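Local coordinates for protein glucosidase (Croceicoccus marinus, PDB 5Z3K) that probably hydrolyses O-glycosidic bonds as a beta-glucosidase of glycoside hydrolase family 39, at residues A7-N12 with F357-G362; T52-Y57 with I101-L106; D64-P69 with N116-R121; E174-A179 with Q217-D222; H438-Y443 with D455-R460. One frame throughout, in Å; residues are numbered along the deposited sequence.

Interaction 1. Residues A7-N12 with F357-G362; sequences AKLSVN and FAALAG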
# COMPACT_ATOMS: atom_id res chain seq x y z
N ALA A 7 -16.64 14.55 -19.73
CA ALA A 7 -15.19 14.68 -19.82
C ALA A 7 -14.68 14.13 -21.15
O ALA A 7 -15.20 13.15 -21.68
CB ALA A 7 -14.52 13.96 -18.66
N LYS A 8 -13.64 14.77 -21.68
CA LYS A 8 -13.08 14.40 -22.97
C LYS A 8 -11.65 13.91 -22.79
O LYS A 8 -10.76 14.69 -22.43
CB LYS A 8 -13.13 15.60 -23.93
CG LYS A 8 -14.54 15.84 -24.46
CD LYS A 8 -14.68 17.23 -25.03
CE LYS A 8 -16.09 17.49 -25.56
NZ LYS A 8 -16.20 18.87 -26.11
N LEU A 9 -11.42 12.62 -23.06
CA LEU A 9 -10.13 11.98 -22.82
C LEU A 9 -9.54 11.50 -24.13
O LEU A 9 -10.27 11.06 -25.03
CB LEU A 9 -10.26 10.80 -21.86
CG LEU A 9 -10.80 11.15 -20.48
CD1 LEU A 9 -11.21 9.89 -19.72
CD2 LEU A 9 -9.73 11.92 -19.73
N SER A 10 -8.22 11.57 -24.25
CA SER A 10 -7.54 11.02 -25.40
C SER A 10 -6.28 10.30 -24.96
O SER A 10 -5.56 10.78 -24.08
CB SER A 10 -7.19 12.12 -26.42
OG SER A 10 -6.62 13.23 -25.77
N VAL A 11 -6.02 9.16 -25.59
CA VAL A 11 -4.87 8.31 -25.31
C VAL A 11 -4.15 8.02 -26.61
O VAL A 11 -4.79 7.70 -27.62
CB VAL A 11 -5.31 6.99 -24.64
CG1 VAL A 11 -4.17 5.96 -24.68
CG2 VAL A 11 -5.77 7.25 -23.22
N ASN A 12 -2.82 8.13 -26.60
CA ASN A 12 -1.99 7.64 -27.69
C ASN A 12 -1.45 6.28 -27.25
O ASN A 12 -0.56 6.21 -26.39
CB ASN A 12 -0.84 8.60 -28.01
CG ASN A 12 -0.10 8.21 -29.29
OD1 ASN A 12 0.00 7.03 -29.63
ND2 ASN A 12 0.43 9.21 -30.01
N PHE A 357 -11.36 13.67 -10.98
CA PHE A 357 -11.60 12.91 -12.21
C PHE A 357 -10.24 12.47 -12.73
O PHE A 357 -9.63 13.12 -13.58
CB PHE A 357 -12.39 13.71 -13.25
CG PHE A 357 -12.90 12.85 -14.37
CD1 PHE A 357 -14.05 12.09 -14.21
CD2 PHE A 357 -12.22 12.77 -15.58
CE1 PHE A 357 -14.52 11.27 -15.24
CE2 PHE A 357 -12.68 11.96 -16.61
CZ PHE A 357 -13.83 11.20 -16.44
N ALA A 358 -9.77 11.34 -12.22
CA ALA A 358 -8.39 10.89 -12.42
C ALA A 358 -8.36 9.78 -13.45
O ALA A 358 -9.22 8.90 -13.46
CB ALA A 358 -7.81 10.38 -11.10
N ALA A 359 -7.36 9.82 -14.33
CA ALA A 359 -7.25 8.83 -15.38
C ALA A 359 -5.79 8.46 -15.58
O ALA A 359 -4.89 9.28 -15.38
CB ALA A 359 -7.88 9.35 -16.69
N LEU A 360 -5.58 7.21 -16.00
CA LEU A 360 -4.26 6.61 -16.10
C LEU A 360 -4.31 5.55 -17.19
O LEU A 360 -5.28 4.79 -17.28
CB LEU A 360 -3.84 6.00 -14.75
CG LEU A 360 -2.49 5.28 -14.65
CD1 LEU A 360 -1.33 6.23 -14.86
CD2 LEU A 360 -2.35 4.58 -13.30
N ALA A 361 -3.26 5.49 -18.02
CA ALA A 361 -3.26 4.55 -19.13
C ALA A 361 -1.91 3.85 -19.24
O ALA A 361 -0.86 4.45 -18.99
CB ALA A 361 -3.59 5.26 -20.45
N GLY A 362 -1.95 2.59 -19.67
CA GLY A 362 -0.72 1.83 -19.81
C GLY A 362 -0.94 0.63 -20.71
O GLY A 362 -2.07 0.27 -21.04

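Interaction 2. Residues T52-Y57 with I101-L106; sequences TLVRSY and IGANIL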
# COMPACT_ATOMS: atom_id res chain seq x y z
N THR A 52 1.83 -6.61 -5.88
CA THR A 52 3.27 -6.79 -6.08
C THR A 52 4.09 -6.71 -4.80
O THR A 52 5.29 -7.03 -4.83
CB THR A 52 3.81 -5.73 -7.06
OG1 THR A 52 3.35 -4.43 -6.67
CG2 THR A 52 3.35 -6.03 -8.48
N LEU A 53 3.50 -6.31 -3.68
CA LEU A 53 4.24 -6.14 -2.43
C LEU A 53 3.26 -6.32 -1.30
O LEU A 53 2.13 -5.82 -1.37
CB LEU A 53 4.91 -4.76 -2.36
CG LEU A 53 5.84 -4.47 -1.17
CD1 LEU A 53 6.96 -5.50 -1.08
CD2 LEU A 53 6.41 -3.06 -1.27
N VAL A 54 3.66 -7.07 -0.28
CA VAL A 54 2.79 -7.34 0.87
C VAL A 54 3.54 -7.01 2.15
O VAL A 54 4.60 -7.58 2.42
CB VAL A 54 2.28 -8.79 0.89
CG1 VAL A 54 1.45 -9.02 2.14
CG2 VAL A 54 1.48 -9.10 -0.37
N ARG A 55 2.97 -6.11 2.95
CA ARG A 55 3.48 -5.83 4.29
C ARG A 55 2.96 -6.89 5.25
O ARG A 55 1.78 -7.25 5.22
CB ARG A 55 3.02 -4.44 4.75
CG ARG A 55 3.60 -3.95 6.07
CD ARG A 55 3.34 -2.44 6.25
NE ARG A 55 4.11 -1.88 7.37
CZ ARG A 55 3.63 -1.68 8.60
NH1 ARG A 55 2.36 -1.99 8.89
NH2 ARG A 55 4.42 -1.18 9.55
N SER A 56 3.85 -7.41 6.11
CA SER A 56 3.53 -8.57 6.93
C SER A 56 2.92 -8.21 8.28
O SER A 56 2.55 -9.12 9.04
CB SER A 56 4.79 -9.41 7.15
OG SER A 56 5.72 -8.71 7.98
N TYR A 57 2.82 -6.92 8.59
CA TYR A 57 2.51 -6.50 9.96
C TYR A 57 1.17 -7.07 10.45
O TYR A 57 1.05 -7.45 11.62
CB TYR A 57 2.52 -4.97 10.03
CG TYR A 57 2.21 -4.42 11.40
CD1 TYR A 57 3.19 -4.37 12.39
CD2 TYR A 57 0.95 -3.92 11.71
CE1 TYR A 57 2.92 -3.87 13.65
CE2 TYR A 57 0.67 -3.39 12.97
CZ TYR A 57 1.66 -3.38 13.94
OH TYR A 57 1.38 -2.88 15.19
N ILE A 101 1.85 -15.87 -5.73
CA ILE A 101 1.22 -14.92 -6.65
C ILE A 101 2.23 -13.92 -7.20
O ILE A 101 1.84 -12.95 -7.86
CB ILE A 101 0.03 -14.21 -6.00
CG1 ILE A 101 0.50 -13.28 -4.86
CG2 ILE A 101 -1.02 -15.22 -5.51
CD1 ILE A 101 -0.52 -12.25 -4.47
N GLY A 102 3.53 -14.13 -6.95
CA GLY A 102 4.55 -13.30 -7.55
C GLY A 102 4.82 -12.00 -6.84
O GLY A 102 5.48 -11.12 -7.40
N ALA A 103 4.35 -11.85 -5.61
CA ALA A 103 4.56 -10.62 -4.87
C ALA A 103 5.80 -10.68 -3.98
O ALA A 103 6.19 -11.74 -3.48
CB ALA A 103 3.33 -10.29 -4.04
N ASN A 104 6.44 -9.53 -3.82
CA ASN A 104 7.52 -9.39 -2.84
C ASN A 104 6.94 -9.12 -1.45
O ASN A 104 5.75 -8.89 -1.27
CB ASN A 104 8.47 -8.28 -3.26
CG ASN A 104 9.42 -8.73 -4.35
OD1 ASN A 104 10.53 -9.18 -4.08
ND2 ASN A 104 8.99 -8.61 -5.59
N ILE A 105 7.81 -9.15 -0.45
CA ILE A 105 7.37 -9.04 0.93
C ILE A 105 8.11 -7.89 1.62
O ILE A 105 9.32 -7.73 1.43
CB ILE A 105 7.56 -10.37 1.69
CG1 ILE A 105 6.64 -11.43 1.06
CG2 ILE A 105 7.21 -10.21 3.16
CD1 ILE A 105 6.94 -12.86 1.48
N LEU A 106 7.36 -7.08 2.35
CA LEU A 106 7.89 -6.08 3.28
C LEU A 106 7.65 -6.65 4.67
O LEU A 106 6.50 -6.69 5.14
CB LEU A 106 7.20 -4.73 3.08
CG LEU A 106 7.47 -3.65 4.11
CD1 LEU A 106 8.92 -3.23 3.97
CD2 LEU A 106 6.54 -2.46 3.89
O HOH W 1 7.50 -6.55 -6.42

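Interaction 3. Residues D64-P69 with N116-R121; sequences DTIDNP and NKQPAR. With GOL (glycerol), chain C.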
# COMPACT_ATOMS: atom_id res chain seq x y z
N ASP A 64 7.90 -10.77 19.24
CA ASP A 64 7.55 -10.16 20.51
C ASP A 64 8.78 -10.08 21.41
O ASP A 64 9.70 -10.90 21.32
CB ASP A 64 6.42 -10.93 21.20
CG ASP A 64 5.58 -10.04 22.12
OD1 ASP A 64 5.75 -8.80 22.09
OD2 ASP A 64 4.73 -10.57 22.87
N THR A 65 8.82 -9.04 22.25
CA THR A 65 9.97 -8.77 23.10
C THR A 65 9.82 -9.36 24.49
O THR A 65 10.71 -9.19 25.32
CB THR A 65 10.22 -7.26 23.19
OG1 THR A 65 8.98 -6.59 23.46
CG2 THR A 65 10.79 -6.74 21.87
N ILE A 66 8.71 -10.02 24.78
CA ILE A 66 8.57 -10.89 25.93
C ILE A 66 8.17 -12.27 25.40
O ILE A 66 7.89 -12.44 24.22
CB ILE A 66 7.55 -10.36 26.95
CG1 ILE A 66 6.16 -10.28 26.30
CG2 ILE A 66 7.99 -9.00 27.51
CD1 ILE A 66 5.10 -9.66 27.18
N ASP A 67 8.14 -13.25 26.30
CA ASP A 67 7.69 -14.58 25.91
C ASP A 67 6.22 -14.54 25.53
O ASP A 67 5.41 -13.88 26.18
CB ASP A 67 7.90 -15.59 27.06
CG ASP A 67 9.38 -15.89 27.32
OD1 ASP A 67 10.26 -15.23 26.73
OD2 ASP A 67 9.66 -16.81 28.13
N ASN A 68 5.88 -15.25 24.46
CA ASN A 68 4.55 -15.24 23.85
C ASN A 68 4.48 -16.41 22.87
O ASN A 68 5.34 -16.52 21.98
CB ASN A 68 4.32 -13.89 23.14
CG ASN A 68 2.95 -13.79 22.47
OD1 ASN A 68 2.22 -14.77 22.34
ND2 ASN A 68 2.62 -12.59 22.02
N PRO A 69 3.50 -17.32 23.02
CA PRO A 69 3.46 -18.50 22.14
C PRO A 69 3.39 -18.18 20.66
O PRO A 69 3.96 -18.92 19.85
CB PRO A 69 2.21 -19.24 22.62
CG PRO A 69 2.10 -18.88 24.06
CD PRO A 69 2.58 -17.44 24.16
N ASN A 116 1.83 -5.94 23.88
CA ASN A 116 3.15 -5.63 24.42
C ASN A 116 3.90 -4.70 23.48
O ASN A 116 4.05 -5.02 22.30
CB ASN A 116 3.98 -6.89 24.64
CG ASN A 116 5.41 -6.56 25.00
OD1 ASN A 116 5.65 -5.81 25.93
ND2 ASN A 116 6.36 -7.08 24.22
N LYS A 117 4.40 -3.58 24.02
CA LYS A 117 5.23 -2.67 23.23
C LYS A 117 6.58 -2.40 23.88
O LYS A 117 7.24 -1.41 23.55
CB LYS A 117 4.50 -1.35 22.95
CG LYS A 117 3.89 -0.69 24.15
CD LYS A 117 2.41 -1.03 24.23
CE LYS A 117 1.68 -0.12 25.20
NZ LYS A 117 0.30 -0.64 25.40
N GLN A 118 7.02 -3.28 24.78
CA GLN A 118 8.27 -3.04 25.49
C GLN A 118 9.46 -3.17 24.54
O GLN A 118 9.42 -3.95 23.58
CB GLN A 118 8.42 -4.02 26.65
CG GLN A 118 7.38 -3.87 27.74
CD GLN A 118 7.54 -4.91 28.83
OE1 GLN A 118 8.66 -5.34 29.12
NE2 GLN A 118 6.43 -5.33 29.42
N PRO A 119 10.54 -2.43 24.79
CA PRO A 119 11.76 -2.63 24.01
C PRO A 119 12.43 -3.96 24.36
O PRO A 119 12.05 -4.66 25.30
CB PRO A 119 12.63 -1.44 24.42
CG PRO A 119 12.17 -1.11 25.82
CD PRO A 119 10.70 -1.42 25.86
N ALA A 120 13.45 -4.30 23.57
CA ALA A 120 14.21 -5.52 23.81
C ALA A 120 14.98 -5.43 25.13
O ALA A 120 15.61 -4.41 25.43
CB ALA A 120 15.18 -5.78 22.67
N ARG A 121 14.93 -6.52 25.90
CA ARG A 121 15.68 -6.69 27.15
C ARG A 121 17.15 -6.99 26.89
O ARG A 121 18.02 -6.51 27.63
CB ARG A 121 15.08 -7.84 27.95
CG ARG A 121 14.31 -7.48 29.20
CD ARG A 121 14.42 -8.61 30.22
NE ARG A 121 13.93 -9.90 29.70
CZ ARG A 121 14.71 -10.95 29.43
NH1 ARG A 121 16.01 -10.86 29.62
NH2 ARG A 121 14.19 -12.08 28.97
C1 GOL C . 13.60 -9.38 23.98
O1 GOL C . 13.38 -8.57 25.11
C2 GOL C . 15.07 -9.86 24.05
O2 GOL C . 15.98 -8.80 24.02
C3 GOL C . 15.17 -10.68 25.38
O3 GOL C . 16.10 -11.71 25.16

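Interaction 4. Residues E174-A179 with Q217-D222; sequences EMYAAA and QSVPLD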
# COMPACT_ATOMS: atom_id res chain seq x y z
N GLU A 174 18.69 2.00 18.90
CA GLU A 174 19.66 0.92 19.01
C GLU A 174 19.08 -0.38 18.46
O GLU A 174 19.79 -1.17 17.84
CB GLU A 174 20.11 0.75 20.46
CG GLU A 174 20.96 1.91 20.96
CD GLU A 174 22.28 2.06 20.20
OE1 GLU A 174 22.59 3.18 19.73
OE2 GLU A 174 23.02 1.05 20.09
N MSE A 175 17.78 -0.58 18.65
CA MSE A 175 17.09 -1.73 18.09
C MSE A 175 17.08 -1.66 16.57
O MSE A 175 17.28 -2.67 15.89
CB MSE A 175 15.67 -1.80 18.63
CG MSE A 175 15.57 -2.33 20.03
SE MSE A 175 13.77 -2.30 20.73
CE MSE A 175 12.97 -3.80 19.72
N TYR A 176 16.86 -0.46 16.02
CA TYR A 176 16.94 -0.30 14.57
C TYR A 176 18.32 -0.67 14.06
O TYR A 176 18.46 -1.41 13.08
CB TYR A 176 16.59 1.13 14.15
CG TYR A 176 16.73 1.25 12.65
CD1 TYR A 176 15.79 0.65 11.81
CD2 TYR A 176 17.80 1.90 12.07
CE1 TYR A 176 15.92 0.71 10.44
CE2 TYR A 176 17.94 1.97 10.69
CZ TYR A 176 16.98 1.37 9.88
OH TYR A 176 17.09 1.41 8.52
N ALA A 177 19.37 -0.17 14.73
CA ALA A 177 20.72 -0.45 14.26
C ALA A 177 21.03 -1.94 14.33
O ALA A 177 21.69 -2.49 13.44
CB ALA A 177 21.74 0.35 15.07
N ALA A 178 20.57 -2.61 15.39
CA ALA A 178 20.77 -4.05 15.49
C ALA A 178 20.09 -4.79 14.34
O ALA A 178 20.67 -5.69 13.73
CB ALA A 178 20.25 -4.57 16.84
N ALA A 179 18.85 -4.40 14.03
CA ALA A 179 18.13 -5.04 12.92
C ALA A 179 18.82 -4.77 11.59
O ALA A 179 18.97 -5.67 10.77
CB ALA A 179 16.68 -4.55 12.90
N GLN A 217 25.30 7.92 13.23
CA GLN A 217 25.87 6.61 13.49
C GLN A 217 26.09 5.79 12.23
O GLN A 217 26.43 4.60 12.33
CB GLN A 217 25.00 5.83 14.48
CG GLN A 217 24.70 6.59 15.76
CD GLN A 217 25.96 7.17 16.41
OE1 GLN A 217 27.02 6.54 16.42
NE2 GLN A 217 25.85 8.38 16.95
N SER A 218 25.90 6.38 11.05
CA SER A 218 26.15 5.71 9.77
C SER A 218 25.43 4.36 9.68
O SER A 218 26.01 3.33 9.32
CB SER A 218 27.65 5.54 9.53
OG SER A 218 28.29 6.80 9.60
N VAL A 219 24.14 4.37 10.02
CA VAL A 219 23.30 3.17 9.97
C VAL A 219 22.60 3.11 8.61
O VAL A 219 22.11 4.14 8.13
CB VAL A 219 22.28 3.17 11.13
CG1 VAL A 219 21.43 1.89 11.11
CG2 VAL A 219 23.00 3.33 12.48
N PRO A 220 22.55 1.95 7.95
CA PRO A 220 21.85 1.88 6.65
C PRO A 220 20.39 2.25 6.79
O PRO A 220 19.73 1.88 7.77
CB PRO A 220 22.01 0.41 6.24
CG PRO A 220 23.13 -0.12 7.06
CD PRO A 220 23.12 0.65 8.35
N LEU A 221 19.88 2.98 5.80
CA LEU A 221 18.46 3.37 5.73
C LEU A 221 18.10 3.35 4.24
O LEU A 221 18.22 4.37 3.55
CB LEU A 221 18.21 4.73 6.36
CG LEU A 221 16.76 5.24 6.41
CD1 LEU A 221 15.98 4.60 7.57
CD2 LEU A 221 16.71 6.77 6.49
N ASP A 222 17.69 2.18 3.76
CA ASP A 222 17.34 2.05 2.35
C ASP A 222 15.99 2.70 2.04
O ASP A 222 15.77 3.17 0.92
CB ASP A 222 17.34 0.57 1.96
CG ASP A 222 18.72 -0.06 2.12
OD1 ASP A 222 19.68 0.47 1.55
OD2 ASP A 222 18.85 -1.08 2.83

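Interaction 5. Residues H438-Y443 with D455-R460; sequences HRVVRY and DSHEGR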
# COMPACT_ATOMS: atom_id res chain seq x y z
N HIS A 438 -9.72 -5.95 -32.99
CA HIS A 438 -9.44 -5.71 -31.58
C HIS A 438 -10.69 -5.96 -30.76
O HIS A 438 -11.80 -6.00 -31.29
CB HIS A 438 -8.92 -4.29 -31.34
CG HIS A 438 -9.82 -3.21 -31.85
ND1 HIS A 438 -9.43 -2.32 -32.83
CD2 HIS A 438 -11.08 -2.85 -31.49
CE1 HIS A 438 -10.42 -1.47 -33.07
NE2 HIS A 438 -11.43 -1.77 -32.27
N ARG A 439 -10.50 -6.12 -29.45
CA ARG A 439 -11.59 -6.28 -28.50
C ARG A 439 -11.57 -5.14 -27.49
O ARG A 439 -10.50 -4.78 -26.99
CB ARG A 439 -11.51 -7.63 -27.76
CG ARG A 439 -12.79 -7.98 -27.02
CD ARG A 439 -12.76 -9.34 -26.33
NE ARG A 439 -14.03 -9.58 -25.64
CZ ARG A 439 -14.19 -10.39 -24.59
NH1 ARG A 439 -13.16 -11.06 -24.10
NH2 ARG A 439 -15.40 -10.52 -24.04
N VAL A 440 -12.74 -4.58 -27.21
CA VAL A 440 -12.92 -3.54 -26.19
C VAL A 440 -13.79 -4.13 -25.08
O VAL A 440 -14.95 -4.50 -25.33
CB VAL A 440 -13.58 -2.28 -26.77
CG1 VAL A 440 -13.62 -1.18 -25.73
CG2 VAL A 440 -12.88 -1.84 -28.06
N VAL A 441 -13.24 -4.19 -23.87
CA VAL A 441 -13.97 -4.68 -22.70
C VAL A 441 -13.99 -3.57 -21.65
O VAL A 441 -13.03 -2.81 -21.51
CB VAL A 441 -13.33 -5.97 -22.14
CG1 VAL A 441 -14.09 -6.45 -20.93
CG2 VAL A 441 -13.30 -7.05 -23.21
N ARG A 442 -15.09 -3.50 -20.90
CA ARG A 442 -15.25 -2.48 -19.87
C ARG A 442 -15.65 -3.13 -18.55
O ARG A 442 -16.57 -3.95 -18.52
CB ARG A 442 -16.30 -1.45 -20.30
CG ARG A 442 -16.88 -0.60 -19.18
CD ARG A 442 -17.82 0.48 -19.77
NE ARG A 442 -19.18 0.00 -20.01
CZ ARG A 442 -20.22 0.24 -19.22
NH1 ARG A 442 -20.07 0.95 -18.10
NH2 ARG A 442 -21.42 -0.23 -19.54
N TYR A 443 -14.94 -2.76 -17.46
CA TYR A 443 -15.23 -3.21 -16.10
C TYR A 443 -15.58 -2.01 -15.23
O TYR A 443 -15.02 -0.92 -15.39
CB TYR A 443 -14.03 -3.94 -15.46
CG TYR A 443 -13.44 -5.04 -16.30
CD1 TYR A 443 -12.54 -4.75 -17.32
CD2 TYR A 443 -13.76 -6.37 -16.08
CE1 TYR A 443 -11.99 -5.75 -18.09
CE2 TYR A 443 -13.22 -7.38 -16.85
CZ TYR A 443 -12.33 -7.06 -17.85
OH TYR A 443 -11.78 -8.05 -18.62
N ASP A 455 -19.66 -4.80 -20.48
CA ASP A 455 -19.95 -5.04 -21.88
C ASP A 455 -18.64 -5.21 -22.63
O ASP A 455 -17.55 -5.03 -22.07
CB ASP A 455 -20.78 -3.90 -22.51
CG ASP A 455 -20.31 -2.53 -22.08
OD1 ASP A 455 -19.10 -2.35 -21.86
OD2 ASP A 455 -21.17 -1.62 -21.97
N SER A 456 -18.76 -5.55 -23.90
CA SER A 456 -17.61 -5.79 -24.75
C SER A 456 -18.08 -5.89 -26.19
O SER A 456 -19.23 -6.25 -26.46
CB SER A 456 -16.86 -7.07 -24.36
OG SER A 456 -17.59 -8.20 -24.76
N HIS A 457 -17.16 -5.60 -27.11
CA HIS A 457 -17.41 -5.77 -28.53
C HIS A 457 -16.07 -5.90 -29.23
O HIS A 457 -15.01 -5.65 -28.65
CB HIS A 457 -18.22 -4.60 -29.10
CG HIS A 457 -17.40 -3.38 -29.39
ND1 HIS A 457 -17.23 -2.37 -28.47
CD2 HIS A 457 -16.70 -3.02 -30.49
CE1 HIS A 457 -16.46 -1.43 -28.99
NE2 HIS A 457 -16.12 -1.80 -30.22
N GLU A 458 -16.14 -6.33 -30.48
CA GLU A 458 -14.96 -6.42 -31.33
C GLU A 458 -15.13 -5.48 -32.51
O GLU A 458 -16.24 -5.24 -33.00
CB GLU A 458 -14.72 -7.86 -31.80
CG GLU A 458 -14.62 -8.87 -30.66
CD GLU A 458 -13.85 -10.13 -31.05
OE1 GLU A 458 -13.59 -10.32 -32.26
OE2 GLU A 458 -13.50 -10.91 -30.14
N GLY A 459 -14.00 -4.94 -32.97
CA GLY A 459 -14.02 -4.00 -34.06
C GLY A 459 -12.68 -4.02 -34.75
O GLY A 459 -11.81 -4.83 -34.45
N ARG A 460 -12.53 -3.10 -35.70
CA ARG A 460 -11.30 -2.97 -36.48
C ARG A 460 -10.89 -1.51 -36.50
O ARG A 460 -11.63 -0.62 -36.07
CB ARG A 460 -11.48 -3.50 -37.91
CG ARG A 460 -11.76 -5.00 -38.01
CD ARG A 460 -11.77 -5.47 -39.47
NE ARG A 460 -10.45 -5.88 -39.94
CZ ARG A 460 -9.57 -5.07 -40.52
NH1 ARG A 460 -9.87 -3.79 -40.72
NH2 ARG A 460 -8.39 -5.53 -40.91
O HOH W 2 -14.27 -0.40 -32.00
O HOH W 3 -16.66 -9.03 -27.78
O HOH W 4 -17.36 -2.12 -24.74

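Interaction 1. Residues A7-N12 with F357-G362
Leu9 and Phe357 reach toward each other, tip to tip. CD1 of Leu9 lies at the edge of the Phe357 ring, near its plane, and is 4.0 Å from Phe357 CE2. Ala7 meets the same corner obliquely, with its CB 3.4 Å from Phe357 CE2. That is a tight approach for two carbons. CG of Phe357 is anti to the backbone N (chi1 -167°), on the side of strand 7-12. The two strands run nearly parallel, 19° apart, but their axes stay 8.6 Å from each other, so side chains alone bridge the gap. They belong to one curled beta sheet, in which strand 345-350 lies between them. Strand 7-12 thus ties the N-terminal end of the chain into the beta domain that follows the barrel. An alanine at Phe357 would probably open a gap beside Ala7 CB and Leu9 CD1 and would deprive Tyr421 of its edge-to-face ring partner. Further along, Leu9 CD2 faces Ala359 CB at 4.4 Å. Val11 then points CG2 at Ala361 CB, 4.0 Å away. Ile349 of the intervening strand touches both Val11 and Ala359, and Ile374 packs on Leu9 and Phe357.

Interaction 2. Residues T52-Y57 with I101-L106
Thr52 O takes two donors, Asn104 N and a water. Asn104 N is 2.9 Å from Thr52 O and approaches 52° out of the carbonyl plane. The water donates to Thr52 O and accepts from Asn104 ND2 at 2.7 Å, so it links the Asn104 side-chain amide to the Thr52 carbonyl. The ladder continues with Val54 N to Asn104 O. Next comes Leu106 N to Val54 O, at 2.8 Å and nearly straight (167°). Ser56 N to Leu106 O is the last of these bonds. The strands are neighbours in the closed parallel barrel of the TIM-barrel fold. Helix 89-100 joins them in a beta-alpha-beta crossover, and Gly102, with positive phi, ends that helix in a Schellman motif. On the face carrying Leu53, Asn104, Arg55 and Leu106, CG of Leu53 is anti to the backbone N (chi1 -175°), and Leu53 CD1 lies 3.8 Å from Asn104 CB. Arg55 and Leu106 cross obliquely, with Leu106 CD2 4.0 Å from Arg55 CG. The same methyl sits at the edge of the guanidinium, which forms salt bridges to Glu153 and Asp156. On the other face Val54 CG2 is 4.3 Å from Ala103 CB, and both residues pack on Thr98 of helix 89-100.

Interaction 3. Residues D64-P69 with N116-R121
Asn116 ND2 donates to both Asp64 OD1 and Thr65 OG1. The bond to Asp64 OD1 is 2.8 Å, almost straight (177°), and lies in the amide plane of Asn116, although it meets the carboxylate from above its plane. The bond from Asn116 ND2 to Thr65 OG1 is also 2.8 Å but more bent, at 141°. OG1 of Thr65 stands between the backbone N and the carbonyl carbon (chi1 47°), where it also donates to Gln118 O at 2.7 Å. Asp64 OD1 also takes Glu112 N, and Asn68 ND2 holds Asp64 OD2. Together these bonds fix the carboxylate. Asn116 OD1 accepts from Gln118 N, an Asx turn that holds the amide in place. Both segments belong to beta-alpha loops of the barrel, after strands 53-55 and 104-109, and this network ties one loop to the next. A glycerol, probably from the crystallisation liquor, adds a further bridge: its O1 is 2.7 Å from both Thr65 O and Arg121 N. Its C3 lies over one face of the Arg121 guanidinium. Outside the polar centre, Ile66 and Asn116 meet tip to tip, with Ile66 CD1 3.8 Å from Asn116 CG. Ile66 and Gln118 cross at about a right angle.

Interaction 4. Residues E174-A179 with Q217-D222
Tyr176 extends from its helix to the 217-222 loop and meets Val219, Pro220 and Leu221 in turn. Its CB makes no close contact with the loop. CG, anti to the backbone N (chi1 178°), carries the ring. CD2 is the first ring atom to reach the loop, 3.8 Å from Val219 CG1. CE2 is closer to the same Val219 methyl, at 3.5 Å, and lies 3.4 Å from Pro220 O. The two side chains slide past each other in opposite directions, and the methyl sits obliquely to the ring. Leu221 CD1 is 4.1 Å from Tyr176 CZ but nearer to Tyr176 OH, at 3.5 Å, and its side chain crosses the tyrosine at about a right angle. At the tip, OH donates to Pro220 O at 2.8 Å, in the carbonyl plane and on a lone pair. This bond pairs two polar atoms within an otherwise apolar contact and ties the end of the ring to the loop. Beside the ring, Val219 CG2 rests 4.1 Å from Ala177 CB, so its two methyls touch consecutive helix residues. Ser218, with positive phi, ends helix 208-216 in a Schellman motif and turns the chain toward Val219. In the barrel, the loop leads from helix 208-216 into strand 223-229. Tyr176 packs edge-to-face on Phe210 and also touches Phe154, so through it helix 169-186 packs on helix 208-216 and on barrel strand 151-154.

Interaction 5. Residues H438-Y443 with D455-R460
Arg442 grips Asp455 side-on in a salt bridge. Arg442 NH2 is 2.8 Å from Asp455 OD2, in the guanidinium plane, and Arg442 NE is 3.0 Å from Asp455 OD1. Guanidinium and carboxylate planes are 48° apart, and OD2 is met from above the carboxylate. The Arg442 chain bends at chi3 (84°), which places NE beside the carboxylate. Arg442 NH1 forms a salt bridge with Glu476. An alanine at Arg442 would probably leave the Asp455 and Glu476 carboxylates without this charged partner. A longer hydrogen bond runs from Arg439 NH2 to Ser456 OG at 3.3 Å. Backbone bonds pair the antiparallel strands: His438 with Gly459 and Val440 with His457 each exchange two. Among flat groups, Gly459 O sits 3.5 Å above the plane of the His438 ring, over its centre. A water at the edges of both rings bridges His438 NE2 and His457 NE2. Among packing contacts, Val440 lies side by side with His457, its CG2 3.7 Å from His457 CE1. Val441 CG2 is 3.7 Å from Ser456 CB. The two strands form a beta hairpin at one edge of the mixed sheet. Strand 438-446 also pairs with strand 474-482, while Val440 packs on Val464 and Val466 of strand 464-469.

Overall arrangement
Interactions 2, 3 and 4 belong to the barrel, and interactions 1 and 5 to the beta domain. Interactions 3 and 4 touch: Met175, a selenomethionine, has its SE 3.5 Å from Ala120 N. Interaction 2 is deeper, with nearest atoms about 8 Å from interaction 3 and about 9 Å from interaction 4. Interactions 1 and 5 reach the same sheet, their centres about 17 Å apart. Interactions 3 and 5 lie on opposite sides of the chain's centre, about 56 Å between centres. In TIM-barrel glycosidases the active site lies at the C-terminal ends of the strands, so Arg55 of interaction 2 is probably near it.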